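Local coordinates for protein Sodium/sialic acid symporter SiaT (Proteus mirabilis, PDB 5NV9) that couples the inward sodium gradient to the uptake of sialic acid, chiefly N-acetylneuraminic acid, across the bacterial inner membrane, at residues Arg228-Trp231 with Thr232-Thr235; Ala246-Gln249 with Gln250-Ser254. All blocks are in the same frame, centred on the assembly; numbering follows the deposited sequence.

Contact 1 of 2, residues Arg228-Trp231 with Thr232-Thr235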
loop_
_atom_site.group_PDB
_atom_site.type_symbol
_atom_site.label_atom_id
_atom_site.label_comp_id
_atom_site.label_asym_id
_atom_site.label_seq_id
_atom_site.Cartn_x
_atom_site.Cartn_y
_atom_site.Cartn_z
ATOM N N ARG A 228 -1.747 -16.379 -22.332
ATOM C CA ARG A 228 -2.741 -16.200 -23.361
ATOM C C ARG A 228 -3.311 -14.839 -23.162
ATOM O O ARG A 228 -3.379 -14.391 -22.048
ATOM C CB ARG A 228 -3.849 -17.255 -23.260
ATOM C CG ARG A 228 -4.621 -17.257 -21.967
ATOM C CD ARG A 228 -5.701 -18.331 -21.952
ATOM N NE ARG A 228 -6.151 -18.473 -20.558
ATOM C CZ ARG A 228 -7.260 -17.955 -20.010
ATOM N NH1 ARG A 228 -8.161 -17.300 -20.705
ATOM N NH2 ARG A 228 -7.484 -18.112 -18.710
ATOM N N TRP A 229 -3.692 -14.163 -24.241
ATOM C CA TRP A 229 -4.402 -12.904 -24.115
ATOM C C TRP A 229 -5.835 -13.138 -23.581
ATOM O O TRP A 229 -6.495 -14.134 -23.919
ATOM C CB TRP A 229 -4.485 -12.157 -25.485
ATOM C CG TRP A 229 -4.977 -10.799 -25.234
ATOM C CD1 TRP A 229 -6.232 -10.296 -25.495
ATOM C CD2 TRP A 229 -4.277 -9.776 -24.509
ATOM N NE1 TRP A 229 -6.338 -8.996 -24.994
ATOM C CE2 TRP A 229 -5.151 -8.663 -24.391
ATOM C CE3 TRP A 229 -3.003 -9.698 -23.946
ATOM C CZ2 TRP A 229 -4.775 -7.487 -23.767
ATOM C CZ3 TRP A 229 -2.645 -8.534 -23.304
ATOM C CH2 TRP A 229 -3.528 -7.437 -23.224
ATOM N N SER A 230 -6.340 -12.184 -22.808
ATOM C CA SER A 230 -7.739 -12.188 -22.426
ATOM C C SER A 230 -8.168 -10.758 -22.161
ATOM O O SER A 230 -7.352 -9.900 -21.879
ATOM C CB SER A 230 -7.958 -13.095 -21.219
ATOM O OG SER A 230 -9.324 -13.211 -20.857
ATOM N N TRP A 231 -9.457 -10.494 -22.332
ATOM C CA TRP A 231 -10.063 -9.249 -21.926
ATOM C C TRP A 231 -10.741 -9.431 -20.567
ATOM O O TRP A 231 -11.013 -8.453 -19.880
ATOM C CB TRP A 231 -11.051 -8.737 -23.009
ATOM C CG TRP A 231 -10.394 -8.339 -24.317
ATOM C CD1 TRP A 231 -10.490 -9.004 -25.509
ATOM C CD2 TRP A 231 -9.518 -7.212 -24.565
ATOM N NE1 TRP A 231 -9.743 -8.374 -26.472
ATOM C CE2 TRP A 231 -9.142 -7.271 -25.935
ATOM C CE3 TRP A 231 -9.019 -6.166 -23.773
ATOM C CZ2 TRP A 231 -8.298 -6.318 -26.536
ATOM C CZ3 TRP A 231 -8.178 -5.200 -24.375
ATOM C CH2 TRP A 231 -7.814 -5.308 -25.740
ATOM N N THR A 232 -10.974 -10.675 -20.137
ATOM C CA THR A 232 -11.758 -10.901 -18.935
ATOM C C THR A 232 -10.999 -11.588 -17.784
ATOM O O THR A 232 -11.339 -11.408 -16.628
ATOM C CB THR A 232 -13.054 -11.692 -19.274
ATOM O OG1 THR A 232 -12.690 -12.959 -19.798
ATOM C CG2 THR A 232 -13.899 -10.945 -20.342
ATOM N N ASP A 233 -10.020 -12.413 -18.113
ATOM C CA ASP A 233 -9.339 -13.281 -17.153
ATOM C C ASP A 233 -7.990 -12.682 -16.834
ATOM O O ASP A 233 -7.409 -11.982 -17.670
ATOM C CB ASP A 233 -9.055 -14.690 -17.743
ATOM C CG ASP A 233 -10.344 -15.473 -18.152
ATOM O OD1 ASP A 233 -11.433 -15.219 -17.597
ATOM O OD2 ASP A 233 -10.244 -16.333 -19.066
ATOM N N SER A 234 -7.471 -13.077 -15.670
ATOM C CA SER A 234 -6.250 -12.582 -15.103
ATOM C C SER A 234 -5.102 -13.464 -15.496
ATOM O O SER A 234 -4.421 -14.029 -14.659
ATOM C CB SER A 234 -6.367 -12.522 -13.555
ATOM O OG SER A 234 -7.317 -11.508 -13.185
ATOM N N THR A 235 -4.859 -13.507 -16.782
ATOM C CA THR A 235 -3.751 -14.267 -17.361
ATOM C C THR A 235 -2.430 -13.499 -17.168
ATOM O O THR A 235 -2.406 -12.367 -16.668
ATOM C CB THR A 235 -4.067 -14.455 -18.838
ATOM O OG1 THR A 235 -4.076 -13.176 -19.446
ATOM C CG2 THR A 235 -5.498 -15.132 -19.009
HETATM O O HOH W 1 -10.552 -15.571 -21.847
#

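Contact 2 of 2, residues Ala246-Gln249 with Gln250-Ser254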
loop_
_atom_site.group_PDB
_atom_site.type_symbol
_atom_site.label_atom_id
_atom_site.label_comp_id
_atom_site.label_asym_id
_atom_site.label_seq_id
_atom_site.Cartn_x
_atom_site.Cartn_y
_atom_site.Cartn_z
ATOM N N ALA A 246 -0.174 -0.444 -12.018
ATOM C CA ALA A 246 -0.462 -0.282 -10.605
ATOM C C ALA A 246 0.794 0.136 -9.866
ATOM O O ALA A 246 0.707 0.899 -8.882
ATOM C CB ALA A 246 -1.029 -1.564 -9.990
ATOM N N ASN A 247 1.928 -0.390 -10.336
ATOM C CA ASN A 247 3.223 -0.131 -9.731
ATOM C C ASN A 247 3.660 1.288 -10.077
ATOM O O ASN A 247 4.176 1.988 -9.206
ATOM C CB ASN A 247 4.320 -1.157 -10.166
ATOM C CG ASN A 247 4.101 -2.555 -9.560
ATOM O OD1 ASN A 247 3.533 -2.680 -8.491
ATOM N ND2 ASN A 247 4.488 -3.593 -10.278
ATOM N N ILE A 248 3.425 1.745 -11.322
ATOM C CA ILE A 248 3.732 3.118 -11.642
ATOM C C ILE A 248 2.870 4.015 -10.735
ATOM O O ILE A 248 3.340 5.030 -10.186
ATOM C CB ILE A 248 3.535 3.438 -13.122
ATOM C CG1 ILE A 248 4.576 2.657 -13.941
ATOM C CG2 ILE A 248 3.788 4.895 -13.399
ATOM C CD1 ILE A 248 4.090 2.369 -15.363
ATOM N N GLN A 249 1.613 3.677 -10.588
ATOM C CA GLN A 249 0.766 4.474 -9.651
ATOM C C GLN A 249 1.418 4.545 -8.281
ATOM O O GLN A 249 1.564 5.619 -7.675
ATOM C CB GLN A 249 -0.613 3.863 -9.524
ATOM C CG GLN A 249 -1.445 4.605 -8.502
ATOM C CD GLN A 249 -2.894 4.161 -8.476
ATOM O OE1 GLN A 249 -3.492 3.826 -9.499
ATOM N NE2 GLN A 249 -3.489 4.222 -7.310
ATOM N N GLN A 250 1.775 3.392 -7.777
ATOM C CA GLN A 250 2.271 3.268 -6.352
ATOM C C GLN A 250 3.534 4.082 -6.100
ATOM O O GLN A 250 3.630 4.765 -5.102
ATOM C CB GLN A 250 2.511 1.800 -5.998
ATOM C CG GLN A 250 2.975 1.492 -4.567
ATOM C CD GLN A 250 1.930 1.847 -3.524
ATOM O OE1 GLN A 250 1.160 0.983 -3.070
ATOM N NE2 GLN A 250 1.880 3.132 -3.148
ATOM N N PHE A 251 4.460 4.052 -7.054
ATOM C CA PHE A 251 5.764 4.659 -6.903
ATOM C C PHE A 251 5.979 6.043 -7.469
ATOM O O PHE A 251 7.018 6.635 -7.143
ATOM C CB PHE A 251 6.847 3.646 -7.369
ATOM C CG PHE A 251 6.899 2.432 -6.493
ATOM C CD1 PHE A 251 7.659 2.435 -5.328
ATOM C CD2 PHE A 251 6.120 1.307 -6.781
ATOM C CE1 PHE A 251 7.675 1.329 -4.487
ATOM C CE2 PHE A 251 6.126 0.188 -5.940
ATOM C CZ PHE A 251 6.915 0.214 -4.795
ATOM N N THR A 252 5.031 6.571 -8.256
ATOM C CA THR A 252 5.131 7.944 -8.825
ATOM C C THR A 252 3.993 8.905 -8.432
ATOM O O THR A 252 4.161 10.114 -8.404
ATOM C CB THR A 252 5.193 7.918 -10.364
ATOM O OG1 THR A 252 3.995 7.390 -10.952
ATOM C CG2 THR A 252 6.372 7.093 -10.833
ATOM N N ALA A 253 2.811 8.373 -8.166
ATOM C CA ALA A 253 1.609 9.200 -8.079
ATOM C C ALA A 253 0.923 9.070 -6.747
ATOM O O ALA A 253 -0.089 9.696 -6.576
ATOM C CB ALA A 253 0.637 8.842 -9.214
ATOM N N SER A 254 1.495 8.312 -5.799
ATOM C CA SER A 254 0.836 7.990 -4.548
ATOM C C SER A 254 1.646 8.589 -3.401
ATOM O O SER A 254 2.814 8.252 -3.220
ATOM C CB SER A 254 0.709 6.481 -4.420
ATOM O OG SER A 254 -0.160 6.158 -3.370
#

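Contact 1 of 2, residues Arg228-Trp231 with Thr232-Thr235
Ser230 and Asp233 face each other across a tight turn, and the Ser230 hydroxyl does much of the work. Its OG, anti to the backbone N (chi1 -176°) and beside the carbonyl carbon, leans forward along the chain and accepts two amides at once: Asp233 N at 2.9 Å and Thr232 N at 3.1 Å. A water bound to the same hydroxyl donates to Asp233 OD2. That carboxylate oxygen also takes the salt bridge from Arg228, with NH1 to OD2 2.8 Å, nearly straight at 167° and in the guanidinium plane, on the lone pair turned away from OD1. A second, weak bond runs from Arg228 NH2 to OD2, while Gln226 and the carbonyl of Thr225 hold NH2 and NE respectively. Methyl CG2 of Thr235 lies over the centre of one guanidinium face, 3.5 Å from CZ. On its other branch, Thr235 OG1 donates to Arg228 O at 3.0 Å, almost in line with the carbonyl. Four side chains thus close a periplasmic loop on itself, with Thr235 at the N-cap position of transmembrane helix 236-253: an ST turn at Ser230, with the next amide, Asp233 N, on the same hydroxyl, clasped by an Arg-Asp salt bridge.

Contact 2 of 2, residues Ala246-Gln249 with Gln250-Ser254
The cytoplasmic end of transmembrane helix 236-253, in the LeuT fold of this symporter, is where residues 246-249 meet 250-254. Regular i to i+4 bonds carry it: Gln250 N reaches Ala246 O at 2.9 Å, Phe251 N reaches Asn247 O at 3.0 Å, and Ala253 N reaches Gln249 O at 3.1 Å, even as a wider pi-type turn develops over 250-253. Thr252 adds a side-chain bond to this pattern. Its OG1 sits between the backbone N and the carbonyl carbon (chi1 64°), folded back onto the preceding turn, and donates to Ile248 O at 2.6 Å. The main-chain N of Thr252 donates to that oxygen too, 3.0 Å from Ile248 O, and the two donors come from opposite faces of the carbonyl plane. Ile248 and Thr252 run side by side in the same direction, with CG2 of Ile248 3.5 Å from Thr252 OG1. Asn247 O lies at the edge of the Phe251 ring, near its plane and 3.2 Å from CD2, while the Asn247 amide ND2 turns elsewhere, to the carbonyl of Gly81. Ser254 OG bonds to Asp256 OD1 of the following helix 255-258. Chemically, the polar hydroxyl of buried Thr252 is spent on its own helix, and with two donors on one carbonyl, Ile248 O is doubly satisfied where the helical winding widens.

Overall arrangement
Contacts 1 and 2 follow one another along the chain: 228-235 leads into helix 236-253, and 246-254 covers the cytoplasmic part of that helix and runs up to helix 255-258. Their centres are 23 Å apart and their nearest atoms about 12 Å, so they do not touch. Contact 1 lies on the periplasmic surface, its centre 25 Å from the centre of the chain and away from the substrate and sodium sites. Contact 2 is deeper, its centre 10 Å from the chain centre. There the Gln250 side chain comes within about 4 Å of the bound N-acetylneuraminic acid and of the Thr58 side chain, and about 10 Å from a sodium ion. One helix thus joins an outer turn to the neighbourhood of the sialic acid pocket.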